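Local coordinates for Sfrice_029225 (Spodoptera frugiperda, PDB 6I50), which probably acts as a secreted tumour necrosis factor family cytokine that binds TNF receptors, folding as a jelly-roll subunit of a trimer, at residues Ser81-Ser86 with Ser109-Pro114; Ala126-Ala131 with Ala161-Pro166; His7-Thr12 with Pro42-Val47; Leu103-Ser108 with Asn119-Ala124; Val62-Thr67 with Asp133-Arg138. One frame throughout, in Å; residues are numbered along the deposited sequence.

Interaction 1: residues Ser81-Ser86 with Ser109-Pro114; sequences SHDTIS and SYSTEP
S111 OG is the meeting point of this loop contact: D83 OD1 lies 3.0 Å from it, E113 O 3.1 Å from it, and a water also bonded to S81 O lies 2.6 Å from it. It has one proton and several acceptors in reach, so which receives it is not settled. A chi1 of 61° puts S111 OG between the backbone N and the carbonyl carbon, within reach of D83 OD1 and E113 O. D83 OD1 takes a weak bond from S111 N at 3.2 Å, so one carboxylate oxygen lies against both the hydroxyl and the amide of the same serine. The backbone adds S109 N to D83 O at 3.0 Å with a fairly straight N-H...O angle of 159°. Further along, S81 CB packs 3.8 Å from P114 CB. An alanine in place of D83 would probably leave the S111 hydroxyl and amide without this partner and set the 109-114 loop freer to shift. The contact extends the pairing of strands 84-92 and 100-108 into the loop that leads to strand 117-129. At its base T84 OG1 bonds to S108 OG, T84 packs on P118 of the second subunit, and S109 meets S109 of both neighbouring subunits.

Interaction 2: residues Ala126-Ala131 with Ala161-Pro166; sequences ALFLKA and ADAEDP
K130 and D165 supply the ionic part: K130 NZ lies 2.8 Å from D165 OD2 in a hydrogen-bonded salt bridge. The ammonium meets the anti side of the oxygen, 17° out of the carboxylate plane. The lysine chain bends at its third torsion, 68°, which turns CE, and D165 OD1 is held by T167 N. The aromatic part is a CH-pi contact in which P166 CD stands 3.4 Å from the centroid of the F128 ring and 8° off its normal, hence over the centre of one face. Apolar and carbonyl contacts follow round the same ring: F128 CE1 is 4.0 Å from A163 CB, A163 O lies at the edge in the ring plane, and F128 CZ comes 3.5 Å from D165 CA. An alanine at F128 would probably open a gap under P166 CD and beside A163 and D165, leaving the tail held here mainly by the salt bridge. No backbone hydrogen bond joins the segments; the F128 and K130 side chains pack against side chains and backbone of the tail that follows strand 144-161. T67, just before strand 68-80, also touches F128, while W45 and A48 of the second subunit pack on F128 and P166.

Interaction 3: residues His7-Thr12 with Pro42-Val47; sequences HFHGNT and PAPWTV
The H9 imidazole carries A43 on one face, with A43 N 4.2 Å above the ring plane and displaced toward the rim. Its CE1 makes the closer approach, 3.6 Å to A43 CA. The H7 imidazole instead meets the same alanine edge-on, its CD2 3.8 Å from A43 CB, so A43 packs against both histidines. W45 has T46 OG1 above the centre of one ring face, while W45 CZ2 touches H7 CB at 3.7 Å. Farther out, the rings of H7 and F154 meet, as do those of W45 and F3. F8 crosses P42 obliquely, F8 CD1 lying 3.9 Å from P42 CB.

Two hydrogen bonds join the segments, only one of them between backbones. A43 N gives a nearly straight bond to H7 O, 2.9 Å at 172°, and H7 N gives another to T46 OG1, 2.9 Å at 163°. F8 and P42 form an antiparallel non-hydrogen-bonded pair. The threonine thus ties the opening turn of helix 44-47 to the strand, and A43, at the N-cap position, joins strand and helix. The polar ends find partners outside the segments: H7 ND1 bonds to Y73 OH, and W45 NE1 to A126 O of the third subunit. Strand 5-10 lies between strands 40-42 and 144-161 in one sheet of the jelly roll, and F8 and P42 both rest on L56 of strand 55-56.

Interaction 4: residues Leu103-Ser108 with Asn119-Ala124; sequences LQCAQS and NSCFSA
C105 SG and C121 SG are joined in a disulfide 2.0 Å long, with a left-handed torsion of -102° about the S-S bond. C105 SG is anti to its backbone N (chi1 -173°), which sends the sulfur across to the other strand. C105 SG also comes 3.5 Å from F122 N. On one flank of the disulfide L103 CG packs 3.8 Å from S123 OG, and L103 CD2 reaches A124 N at 4.0 Å. On the other, the flat amides of Q107 and N119 lie stacked, Q107 CD 3.5 Å from N119 OD1. No hydrogen bond links the segments, and the short strand axes pass 6.6 Å apart at 152°. The two strands belong to the two facing sheets of the TNF jelly roll, so the disulfide is a covalent tie between the sheets rather than between hydrogen-bonded neighbours. Within its own sheet each strand has a partner: C105 pairs with W87 and C121 with I76. The polar ends are fixed by other chains: S123 OG bonds to Q75 OE1 of the second subunit, and N119 OD1 accepts from S108 N of the third subunit. F122 meets F122 of both neighbouring subunits edge-to-face.

Interaction 5: residues Val62-Thr67 with Asp133-Arg138; sequences VHVHHT and DRLAVR
H63 and R134 are brought side by side by their torsions: H63 CG stands anti to the backbone N (chi1 -175°), and the R134 chain bends at its second torsion (65°), which turns CD. The backbones beneath form a short antiparallel beta ladder in one sheet of the TNF jelly roll, with H63 and R134 on one face and V62 and L135 on the other. V62 and L135 are a hydrogen-bonded pair, V62 N to L135 O and L135 N to V62 O both 2.8 Å. Beyond the ladder V64 N donates to D133 O at 2.9 Å.

Above the first face the R134 guanidinium lies flat on the H63 imidazole, planes 18° apart and centres 3.6 Å apart. R134 NH2 is 3.2 Å from H63 NE2 without a hydrogen bond, since one nitrogen lies over the other's plane. The positive guanidinium would probably disfavour a second proton on the imidazole, that is, its charged form. R134 NH1 also bonds to G132 O, which probably helps hold the guanidinium in this orientation. On the other face V62 CB meets L135 CB at 4.2 Å, and L135 packs further on L89 and L129. D133 OD2 forms a salt bridge with R91 and OD1 a hydrogen bond with N93. The second face of the H63 ring is taken by H65, whose CE1 stands 3.2 Å above the plane, over its centre.

How the interactions relate
Interactions 1 and 4 run into each other: S86 OG and C105 O are 2.6 Å apart, so strands 84-92 and 100-108 carry one contact into the next. Interactions 2 and 5 also touch, A131 N lying 2.9 Å from T67 OG1, with centres 12 Å apart. Interaction 5 meets interaction 3 through F8 CD2 and V62 CG2, 3.9 Å apart. Interactions 1 and 2 are the extremes, their centres about 37 Å apart on opposite sides of the chain's centre. Interactions 2 and 3 have centres about 24 Å apart within one chain, yet the two contacts meet across the subunit interface.

Interaction 1: residues Ser81-Ser86 with Ser109-Pro114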
# COMPACT_ATOMS: atom_id res chain seq x y z
N SER A 81 -10.20 7.46 19.89
CA SER A 81 -9.43 7.54 21.13
C SER A 81 -8.98 6.18 21.65
O SER A 81 -8.27 6.13 22.66
CB SER A 81 -10.25 8.27 22.21
OG SER A 81 -11.49 7.62 22.43
N HIS A 82 -9.37 5.08 21.01
CA HIS A 82 -8.94 3.77 21.47
C HIS A 82 -7.45 3.54 21.18
O HIS A 82 -6.89 4.10 20.23
CB HIS A 82 -9.76 2.66 20.81
CG HIS A 82 -11.15 2.56 21.35
ND1 HIS A 82 -12.22 3.24 20.81
CD2 HIS A 82 -11.65 1.87 22.41
CE1 HIS A 82 -13.31 2.97 21.49
NE2 HIS A 82 -12.99 2.15 22.48
N ASP A 83 -6.82 2.72 22.02
CA ASP A 83 -5.40 2.43 21.84
C ASP A 83 -5.14 1.64 20.57
O ASP A 83 -4.10 1.83 19.92
CB ASP A 83 -4.85 1.67 23.05
CG ASP A 83 -4.60 2.57 24.24
OD1 ASP A 83 -4.61 3.81 24.08
OD2 ASP A 83 -4.39 2.04 25.35
N THR A 84 -6.06 0.75 20.19
CA THR A 84 -5.90 -0.11 19.03
C THR A 84 -7.06 0.12 18.06
O THR A 84 -8.22 0.12 18.47
CB THR A 84 -5.85 -1.58 19.43
OG1 THR A 84 -4.73 -1.79 20.31
CG2 THR A 84 -5.71 -2.47 18.20
N ILE A 85 -6.72 0.31 16.79
CA ILE A 85 -7.70 0.35 15.71
C ILE A 85 -7.28 -0.70 14.69
O ILE A 85 -6.08 -0.87 14.41
CB ILE A 85 -7.81 1.75 15.08
CG1 ILE A 85 -6.43 2.34 14.78
CG2 ILE A 85 -8.55 2.69 16.02
CD1 ILE A 85 -5.99 2.17 13.34
N SER A 86 -8.25 -1.43 14.16
CA SER A 86 -7.95 -2.52 13.24
C SER A 86 -9.18 -2.83 12.42
O SER A 86 -10.31 -2.74 12.92
CB SER A 86 -7.47 -3.76 14.01
OG SER A 86 -7.21 -4.85 13.14
N SER A 109 -1.16 2.08 19.91
CA SER A 109 -0.24 2.78 20.80
C SER A 109 -0.94 2.99 22.12
O SER A 109 -2.17 3.11 22.17
CB SER A 109 0.23 4.11 20.20
OG SER A 109 -0.85 5.03 20.14
N TYR A 110 -0.16 3.03 23.20
CA TYR A 110 -0.72 3.14 24.53
C TYR A 110 -0.85 4.60 24.94
O TYR A 110 0.06 5.41 24.74
CB TYR A 110 0.15 2.40 25.55
CG TYR A 110 -0.38 2.50 26.97
CD1 TYR A 110 -1.34 1.60 27.44
CD2 TYR A 110 0.06 3.50 27.83
CE1 TYR A 110 -1.83 1.70 28.73
CE2 TYR A 110 -0.43 3.61 29.11
CZ TYR A 110 -1.37 2.71 29.56
OH TYR A 110 -1.86 2.81 30.85
N SER A 111 -2.01 4.94 25.51
CA SER A 111 -2.22 6.24 26.12
C SER A 111 -3.01 6.04 27.41
O SER A 111 -3.86 5.15 27.50
CB SER A 111 -2.97 7.20 25.19
OG SER A 111 -4.25 6.68 24.88
N THR A 112 -2.72 6.87 28.41
CA THR A 112 -3.40 6.73 29.69
C THR A 112 -4.80 7.34 29.66
O THR A 112 -5.67 6.91 30.42
CB THR A 112 -2.58 7.38 30.81
OG1 THR A 112 -2.45 8.79 30.55
CG2 THR A 112 -1.19 6.77 30.87
N GLU A 113 -5.03 8.33 28.80
CA GLU A 113 -6.33 8.96 28.69
C GLU A 113 -6.87 8.85 27.27
O GLU A 113 -6.09 8.75 26.31
CB GLU A 113 -6.26 10.44 29.10
CG GLU A 113 -5.72 10.68 30.50
CD GLU A 113 -6.63 10.13 31.59
OE1 GLU A 113 -7.82 9.85 31.30
OE2 GLU A 113 -6.17 9.99 32.74
N PRO A 114 -8.19 8.86 27.09
CA PRO A 114 -8.76 8.71 25.74
C PRO A 114 -8.64 9.96 24.90
O PRO A 114 -9.55 10.80 24.89
CB PRO A 114 -10.23 8.38 26.03
CG PRO A 114 -10.50 9.01 27.36
CD PRO A 114 -9.23 8.87 28.14
O HOH W 1 -5.88 7.63 23.12
O HOH W 2 -5.21 2.62 27.58

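Interaction 2: residues Ala126-Ala131 with Ala161-Pro166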
# COMPACT_ATOMS: atom_id res chain seq x y z
N ALA A 126 -2.61 -9.05 -3.74
CA ALA A 126 -3.17 -9.76 -4.89
C ALA A 126 -3.98 -10.94 -4.38
O ALA A 126 -3.42 -11.88 -3.81
CB ALA A 126 -2.07 -10.22 -5.84
N LEU A 127 -5.30 -10.90 -4.57
CA LEU A 127 -6.23 -11.85 -3.97
C LEU A 127 -7.05 -12.54 -5.04
O LEU A 127 -7.46 -11.92 -6.03
CB LEU A 127 -7.17 -11.14 -2.99
CG LEU A 127 -6.53 -10.45 -1.78
CD1 LEU A 127 -7.55 -9.56 -1.08
CD2 LEU A 127 -5.94 -11.49 -0.83
N PHE A 128 -7.30 -13.84 -4.86
CA PHE A 128 -8.21 -14.53 -5.76
C PHE A 128 -9.64 -14.25 -5.33
O PHE A 128 -10.00 -14.48 -4.17
CB PHE A 128 -7.95 -16.04 -5.76
CG PHE A 128 -8.98 -16.80 -6.53
CD1 PHE A 128 -8.89 -16.90 -7.92
CD2 PHE A 128 -10.07 -17.38 -5.89
CE1 PHE A 128 -9.86 -17.58 -8.64
CE2 PHE A 128 -11.03 -18.06 -6.60
CZ PHE A 128 -10.93 -18.16 -7.98
N LEU A 129 -10.45 -13.76 -6.26
CA LEU A 129 -11.86 -13.47 -6.00
C LEU A 129 -12.72 -14.17 -7.04
O LEU A 129 -12.33 -14.27 -8.21
CB LEU A 129 -12.14 -11.97 -6.03
CG LEU A 129 -11.29 -11.11 -5.09
CD1 LEU A 129 -11.55 -9.63 -5.32
CD2 LEU A 129 -11.56 -11.47 -3.64
N LYS A 130 -13.88 -14.67 -6.61
CA LYS A 130 -14.82 -15.33 -7.50
C LYS A 130 -15.97 -14.40 -7.86
O LYS A 130 -16.42 -13.59 -7.05
CB LYS A 130 -15.41 -16.59 -6.85
CG LYS A 130 -14.41 -17.68 -6.55
CD LYS A 130 -15.10 -19.00 -6.26
CE LYS A 130 -15.77 -19.56 -7.50
NZ LYS A 130 -15.94 -21.04 -7.40
N ALA A 131 -16.47 -14.55 -9.09
CA ALA A 131 -17.76 -13.96 -9.44
C ALA A 131 -18.78 -14.34 -8.38
O ALA A 131 -18.86 -15.50 -7.96
CB ALA A 131 -18.21 -14.44 -10.82
N ALA A 161 -5.55 -10.69 -13.66
CA ALA A 161 -5.43 -11.87 -14.52
C ALA A 161 -6.64 -12.77 -14.34
O ALA A 161 -7.26 -12.80 -13.27
CB ALA A 161 -4.16 -12.65 -14.21
N ASP A 162 -6.94 -13.53 -15.38
CA ASP A 162 -7.88 -14.64 -15.26
C ASP A 162 -7.29 -15.72 -14.37
O ASP A 162 -6.07 -15.86 -14.25
CB ASP A 162 -8.21 -15.23 -16.63
CG ASP A 162 -8.98 -14.28 -17.52
OD1 ASP A 162 -9.73 -13.44 -16.99
OD2 ASP A 162 -8.82 -14.38 -18.76
N ALA A 163 -8.17 -16.50 -13.74
CA ALA A 163 -7.73 -17.61 -12.92
C ALA A 163 -8.90 -18.55 -12.67
O ALA A 163 -10.02 -18.10 -12.43
CB ALA A 163 -7.15 -17.12 -11.58
N GLU A 164 -8.62 -19.85 -12.73
CA GLU A 164 -9.57 -20.84 -12.26
C GLU A 164 -9.56 -20.89 -10.74
O GLU A 164 -8.59 -20.46 -10.09
CB GLU A 164 -9.23 -22.22 -12.83
CG GLU A 164 -8.95 -22.21 -14.32
CD GLU A 164 -10.11 -22.75 -15.13
OE1 GLU A 164 -10.88 -23.57 -14.58
OE2 GLU A 164 -10.26 -22.35 -16.30
N ASP A 165 -10.64 -21.41 -10.16
CA ASP A 165 -10.69 -21.60 -8.71
C ASP A 165 -9.51 -22.46 -8.26
O ASP A 165 -9.40 -23.62 -8.68
CB ASP A 165 -12.01 -22.26 -8.30
CG ASP A 165 -12.29 -22.13 -6.81
OD1 ASP A 165 -11.34 -22.16 -6.00
OD2 ASP A 165 -13.48 -22.00 -6.45
N PRO A 166 -8.61 -21.94 -7.41
CA PRO A 166 -7.42 -22.70 -7.03
C PRO A 166 -7.62 -23.66 -5.86
O PRO A 166 -6.68 -24.39 -5.53
CB PRO A 166 -6.44 -21.59 -6.64
CG PRO A 166 -7.31 -20.54 -6.06
CD PRO A 166 -8.61 -20.59 -6.84

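Interaction 3: residues His7-Thr12 with Pro42-Val47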
# COMPACT_ATOMS: atom_id res chain seq x y z
N HIS A 7 -13.13 1.85 -7.87
CA HIS A 7 -12.65 2.51 -6.67
C HIS A 7 -13.84 3.15 -5.98
O HIS A 7 -14.61 3.87 -6.62
CB HIS A 7 -11.60 3.58 -7.00
CG HIS A 7 -11.07 4.29 -5.80
ND1 HIS A 7 -9.99 3.82 -5.07
CD2 HIS A 7 -11.46 5.44 -5.19
CE1 HIS A 7 -9.74 4.65 -4.07
NE2 HIS A 7 -10.61 5.64 -4.13
N PHE A 8 -14.01 2.86 -4.70
CA PHE A 8 -15.10 3.41 -3.89
C PHE A 8 -14.48 4.15 -2.71
O PHE A 8 -13.60 3.61 -2.04
CB PHE A 8 -16.04 2.31 -3.40
CG PHE A 8 -16.49 1.38 -4.49
CD1 PHE A 8 -17.56 1.71 -5.30
CD2 PHE A 8 -15.81 0.18 -4.72
CE1 PHE A 8 -17.97 0.86 -6.32
CE2 PHE A 8 -16.22 -0.67 -5.73
CZ PHE A 8 -17.30 -0.32 -6.53
N HIS A 9 -14.95 5.36 -2.45
CA HIS A 9 -14.34 6.14 -1.38
C HIS A 9 -15.40 6.68 -0.43
O HIS A 9 -16.60 6.66 -0.72
CB HIS A 9 -13.46 7.29 -1.94
CG HIS A 9 -14.16 8.21 -2.89
ND1 HIS A 9 -13.52 8.79 -3.96
CD2 HIS A 9 -15.43 8.69 -2.91
CE1 HIS A 9 -14.36 9.57 -4.61
NE2 HIS A 9 -15.53 9.53 -3.99
N GLY A 10 -14.93 7.13 0.73
CA GLY A 10 -15.85 7.61 1.75
C GLY A 10 -16.56 8.87 1.28
O GLY A 10 -15.94 9.79 0.73
N ASN A 11 -17.87 8.92 1.52
CA ASN A 11 -18.68 10.05 1.06
C ASN A 11 -19.93 10.14 1.92
O ASN A 11 -20.85 9.34 1.74
CB ASN A 11 -19.03 9.89 -0.42
CG ASN A 11 -19.57 11.17 -1.03
OD1 ASN A 11 -20.02 12.07 -0.33
ND2 ASN A 11 -19.54 11.25 -2.36
N THR A 12 -19.96 11.11 2.82
CA THR A 12 -21.09 11.30 3.73
C THR A 12 -22.17 12.21 3.16
O THR A 12 -23.03 12.68 3.93
CB THR A 12 -20.60 11.86 5.07
OG1 THR A 12 -19.76 12.99 4.84
CG2 THR A 12 -19.83 10.80 5.85
N PRO A 42 -18.87 5.22 -5.38
CA PRO A 42 -17.89 5.11 -6.47
C PRO A 42 -17.27 6.46 -6.81
O PRO A 42 -17.94 7.49 -6.86
CB PRO A 42 -18.73 4.57 -7.64
CG PRO A 42 -20.14 4.92 -7.30
CD PRO A 42 -20.22 4.81 -5.81
N ALA A 43 -15.95 6.44 -7.03
CA ALA A 43 -15.25 7.60 -7.55
C ALA A 43 -15.79 7.94 -8.94
O ALA A 43 -16.36 7.08 -9.62
CB ALA A 43 -13.75 7.34 -7.61
N PRO A 44 -15.62 9.19 -9.39
CA PRO A 44 -16.18 9.56 -10.70
C PRO A 44 -15.73 8.67 -11.85
O PRO A 44 -16.55 8.34 -12.71
CB PRO A 44 -15.70 11.01 -10.86
CG PRO A 44 -15.65 11.52 -9.46
CD PRO A 44 -15.14 10.36 -8.64
N TRP A 45 -14.46 8.26 -11.88
CA TRP A 45 -14.02 7.43 -13.00
C TRP A 45 -14.71 6.07 -12.97
O TRP A 45 -14.92 5.46 -14.03
CB TRP A 45 -12.49 7.28 -13.00
CG TRP A 45 -11.87 6.36 -11.97
CD1 TRP A 45 -11.20 6.74 -10.84
CD2 TRP A 45 -11.79 4.92 -12.01
NE1 TRP A 45 -10.74 5.63 -10.16
CE2 TRP A 45 -11.09 4.50 -10.86
CE3 TRP A 45 -12.25 3.95 -12.91
CZ2 TRP A 45 -10.85 3.16 -10.58
CZ3 TRP A 45 -12.02 2.62 -12.63
CH2 TRP A 45 -11.32 2.23 -11.47
N THR A 46 -15.08 5.60 -11.79
CA THR A 46 -15.82 4.35 -11.68
C THR A 46 -17.26 4.53 -12.15
O THR A 46 -17.78 3.70 -12.92
CB THR A 46 -15.77 3.85 -10.24
OG1 THR A 46 -14.40 3.54 -9.92
CG2 THR A 46 -16.62 2.61 -10.06
N VAL A 47 -17.92 5.61 -11.73
CA VAL A 47 -19.28 5.90 -12.21
C VAL A 47 -19.31 5.97 -13.73
O VAL A 47 -20.24 5.46 -14.37
CB VAL A 47 -19.79 7.22 -11.58
CG1 VAL A 47 -21.07 7.69 -12.28
CG2 VAL A 47 -20.02 7.05 -10.09

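Interaction 4: residues Leu103-Ser108 with Asn119-Ala124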
# COMPACT_ATOMS: atom_id res chain seq x y z
N LEU A 103 -7.80 -10.05 4.53
CA LEU A 103 -6.82 -9.00 4.78
C LEU A 103 -7.12 -8.38 6.13
O LEU A 103 -8.28 -8.27 6.53
CB LEU A 103 -6.88 -7.94 3.67
CG LEU A 103 -5.67 -7.17 3.19
CD1 LEU A 103 -4.52 -8.11 2.85
CD2 LEU A 103 -6.09 -6.36 1.97
N GLN A 104 -6.06 -7.96 6.84
CA GLN A 104 -6.23 -7.29 8.12
C GLN A 104 -5.16 -6.23 8.28
O GLN A 104 -4.02 -6.41 7.84
CB GLN A 104 -6.17 -8.28 9.29
CG GLN A 104 -6.44 -7.63 10.65
CD GLN A 104 -6.70 -8.65 11.74
OE1 GLN A 104 -6.69 -9.85 11.49
NE2 GLN A 104 -6.93 -8.17 12.95
N CYS A 105 -5.54 -5.12 8.91
CA CYS A 105 -4.66 -4.00 9.21
C CYS A 105 -4.83 -3.64 10.68
O CYS A 105 -5.93 -3.76 11.23
CB CYS A 105 -5.00 -2.79 8.32
SG CYS A 105 -3.88 -1.38 8.43
N ALA A 106 -3.74 -3.22 11.33
CA ALA A 106 -3.85 -2.84 12.73
C ALA A 106 -2.85 -1.74 13.04
O ALA A 106 -1.75 -1.69 12.49
CB ALA A 106 -3.61 -4.04 13.66
N GLN A 107 -3.25 -0.84 13.94
CA GLN A 107 -2.36 0.18 14.48
C GLN A 107 -2.66 0.32 15.96
O GLN A 107 -3.82 0.27 16.37
CB GLN A 107 -2.55 1.52 13.76
CG GLN A 107 -1.37 2.49 13.86
CD GLN A 107 -1.33 3.27 15.16
OE1 GLN A 107 -0.29 3.80 15.55
NE2 GLN A 107 -2.47 3.35 15.84
N SER A 108 -1.62 0.51 16.77
CA SER A 108 -1.81 0.50 18.22
C SER A 108 -0.74 1.32 18.91
O SER A 108 0.44 1.27 18.55
CB SER A 108 -1.80 -0.93 18.77
OG SER A 108 -2.18 -0.96 20.14
N ASN A 119 -5.28 8.19 12.50
CA ASN A 119 -4.42 7.11 12.04
C ASN A 119 -5.08 6.46 10.84
O ASN A 119 -6.19 5.94 10.96
CB ASN A 119 -4.19 6.06 13.13
CG ASN A 119 -3.11 6.45 14.10
OD1 ASN A 119 -1.93 6.46 13.76
ND2 ASN A 119 -3.51 6.77 15.33
N SER A 120 -4.41 6.47 9.69
CA SER A 120 -4.90 5.76 8.51
C SER A 120 -4.30 4.36 8.49
O SER A 120 -3.10 4.19 8.74
CB SER A 120 -4.57 6.53 7.23
OG SER A 120 -3.19 6.79 7.09
N CYS A 121 -5.13 3.36 8.24
CA CYS A 121 -4.69 1.96 8.24
C CYS A 121 -4.90 1.43 6.83
O CYS A 121 -6.04 1.24 6.40
CB CYS A 121 -5.48 1.14 9.27
SG CYS A 121 -4.56 -0.27 10.01
N PHE A 122 -3.80 1.20 6.12
CA PHE A 122 -3.82 0.79 4.72
C PHE A 122 -3.27 -0.63 4.58
O PHE A 122 -2.27 -0.98 5.22
CB PHE A 122 -2.99 1.75 3.85
CG PHE A 122 -2.91 1.35 2.41
CD1 PHE A 122 -2.00 0.37 1.98
CD2 PHE A 122 -3.73 1.96 1.47
CE1 PHE A 122 -1.95 -0.01 0.65
CE2 PHE A 122 -3.67 1.59 0.14
CZ PHE A 122 -2.78 0.60 -0.27
N SER A 123 -3.89 -1.42 3.71
CA SER A 123 -3.29 -2.68 3.29
C SER A 123 -3.77 -3.02 1.88
O SER A 123 -4.78 -2.50 1.40
CB SER A 123 -3.62 -3.84 4.25
OG SER A 123 -2.76 -4.95 4.01
N ALA A 124 -3.01 -3.90 1.22
CA ALA A 124 -3.32 -4.30 -0.14
C ALA A 124 -2.67 -5.64 -0.42
O ALA A 124 -1.69 -6.01 0.23
CB ALA A 124 -2.84 -3.25 -1.15

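Interaction 5: residues Val62-Thr67 with Asp133-Arg138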
# COMPACT_ATOMS: atom_id res chain seq x y z
N VAL A 62 -18.81 -4.63 -1.67
CA VAL A 62 -18.34 -4.64 -3.05
C VAL A 62 -18.73 -5.98 -3.67
O VAL A 62 -18.41 -7.04 -3.12
CB VAL A 62 -16.83 -4.41 -3.13
CG1 VAL A 62 -16.35 -4.60 -4.55
CG2 VAL A 62 -16.48 -3.01 -2.65
N HIS A 63 -19.42 -5.93 -4.80
CA HIS A 63 -19.99 -7.09 -5.47
C HIS A 63 -19.10 -7.42 -6.67
O HIS A 63 -19.06 -6.66 -7.64
CB HIS A 63 -21.43 -6.75 -5.88
CG HIS A 63 -22.20 -7.88 -6.49
ND1 HIS A 63 -21.62 -9.06 -6.91
CD2 HIS A 63 -23.52 -8.00 -6.77
CE1 HIS A 63 -22.55 -9.85 -7.41
NE2 HIS A 63 -23.71 -9.23 -7.34
N VAL A 64 -18.39 -8.55 -6.60
CA VAL A 64 -17.47 -8.98 -7.65
C VAL A 64 -18.27 -9.75 -8.70
O VAL A 64 -19.08 -10.61 -8.35
CB VAL A 64 -16.34 -9.86 -7.07
CG1 VAL A 64 -15.40 -10.38 -8.18
CG2 VAL A 64 -15.55 -9.09 -6.00
N HIS A 65 -18.04 -9.44 -9.98
CA HIS A 65 -18.78 -10.09 -11.06
C HIS A 65 -17.92 -10.96 -11.97
O HIS A 65 -18.47 -11.65 -12.83
CB HIS A 65 -19.48 -9.04 -11.93
CG HIS A 65 -20.45 -8.19 -11.17
ND1 HIS A 65 -21.63 -8.69 -10.65
CD2 HIS A 65 -20.40 -6.89 -10.82
CE1 HIS A 65 -22.27 -7.72 -10.02
NE2 HIS A 65 -21.55 -6.62 -10.11
N HIS A 66 -16.59 -10.96 -11.80
CA HIS A 66 -15.69 -11.69 -12.67
C HIS A 66 -14.62 -12.37 -11.83
O HIS A 66 -13.96 -11.72 -11.01
CB HIS A 66 -15.04 -10.76 -13.70
CG HIS A 66 -16.02 -9.92 -14.44
ND1 HIS A 66 -16.48 -8.72 -13.95
CD2 HIS A 66 -16.64 -10.11 -15.63
CE1 HIS A 66 -17.34 -8.20 -14.82
NE2 HIS A 66 -17.45 -9.02 -15.84
N THR A 67 -14.44 -13.66 -12.06
CA THR A 67 -13.44 -14.43 -11.32
C THR A 67 -12.03 -14.09 -11.81
O THR A 67 -11.79 -13.97 -13.01
CB THR A 67 -13.71 -15.92 -11.49
OG1 THR A 67 -15.02 -16.22 -10.99
CG2 THR A 67 -12.67 -16.75 -10.76
N ASP A 133 -18.68 -13.07 -5.28
CA ASP A 133 -18.15 -12.69 -3.97
C ASP A 133 -18.67 -11.32 -3.58
O ASP A 133 -18.84 -10.43 -4.42
CB ASP A 133 -16.63 -12.65 -3.99
CG ASP A 133 -15.99 -14.02 -3.91
OD1 ASP A 133 -16.71 -15.04 -3.80
OD2 ASP A 133 -14.74 -14.08 -3.94
N ARG A 134 -18.90 -11.14 -2.28
CA ARG A 134 -19.09 -9.83 -1.68
C ARG A 134 -17.93 -9.55 -0.74
O ARG A 134 -17.46 -10.45 -0.03
CB ARG A 134 -20.42 -9.74 -0.92
CG ARG A 134 -21.59 -9.27 -1.77
CD ARG A 134 -21.95 -10.26 -2.87
NE ARG A 134 -23.27 -10.01 -3.42
CZ ARG A 134 -23.90 -10.80 -4.28
NH1 ARG A 134 -23.31 -11.90 -4.72
NH2 ARG A 134 -25.12 -10.48 -4.72
N LEU A 135 -17.46 -8.30 -0.75
CA LEU A 135 -16.38 -7.86 0.13
C LEU A 135 -16.90 -6.75 1.02
O LEU A 135 -17.51 -5.79 0.52
CB LEU A 135 -15.18 -7.36 -0.66
CG LEU A 135 -14.54 -8.37 -1.62
CD1 LEU A 135 -13.42 -7.69 -2.40
CD2 LEU A 135 -14.01 -9.58 -0.88
N ALA A 136 -16.65 -6.86 2.32
CA ALA A 136 -16.98 -5.81 3.27
C ALA A 136 -15.79 -5.57 4.18
O ALA A 136 -15.01 -6.48 4.46
CB ALA A 136 -18.21 -6.17 4.12
N VAL A 137 -15.66 -4.33 4.65
CA VAL A 137 -14.65 -3.97 5.64
C VAL A 137 -15.35 -3.79 6.97
O VAL A 137 -16.30 -3.00 7.08
CB VAL A 137 -13.89 -2.69 5.24
CG1 VAL A 137 -12.72 -2.47 6.18
CG2 VAL A 137 -13.41 -2.76 3.80
N ARG A 138 -14.89 -4.50 7.99
CA ARG A 138 -15.39 -4.34 9.35
C ARG A 138 -14.24 -3.99 10.28
O ARG A 138 -13.10 -4.40 10.06
CB ARG A 138 -16.08 -5.61 9.87
CG ARG A 138 -17.43 -5.90 9.24
CD ARG A 138 -18.11 -7.10 9.89
NE ARG A 138 -19.44 -7.29 9.32
CZ ARG A 138 -19.68 -7.90 8.16
NH1 ARG A 138 -18.67 -8.41 7.46
NH2 ARG A 138 -20.92 -8.02 7.70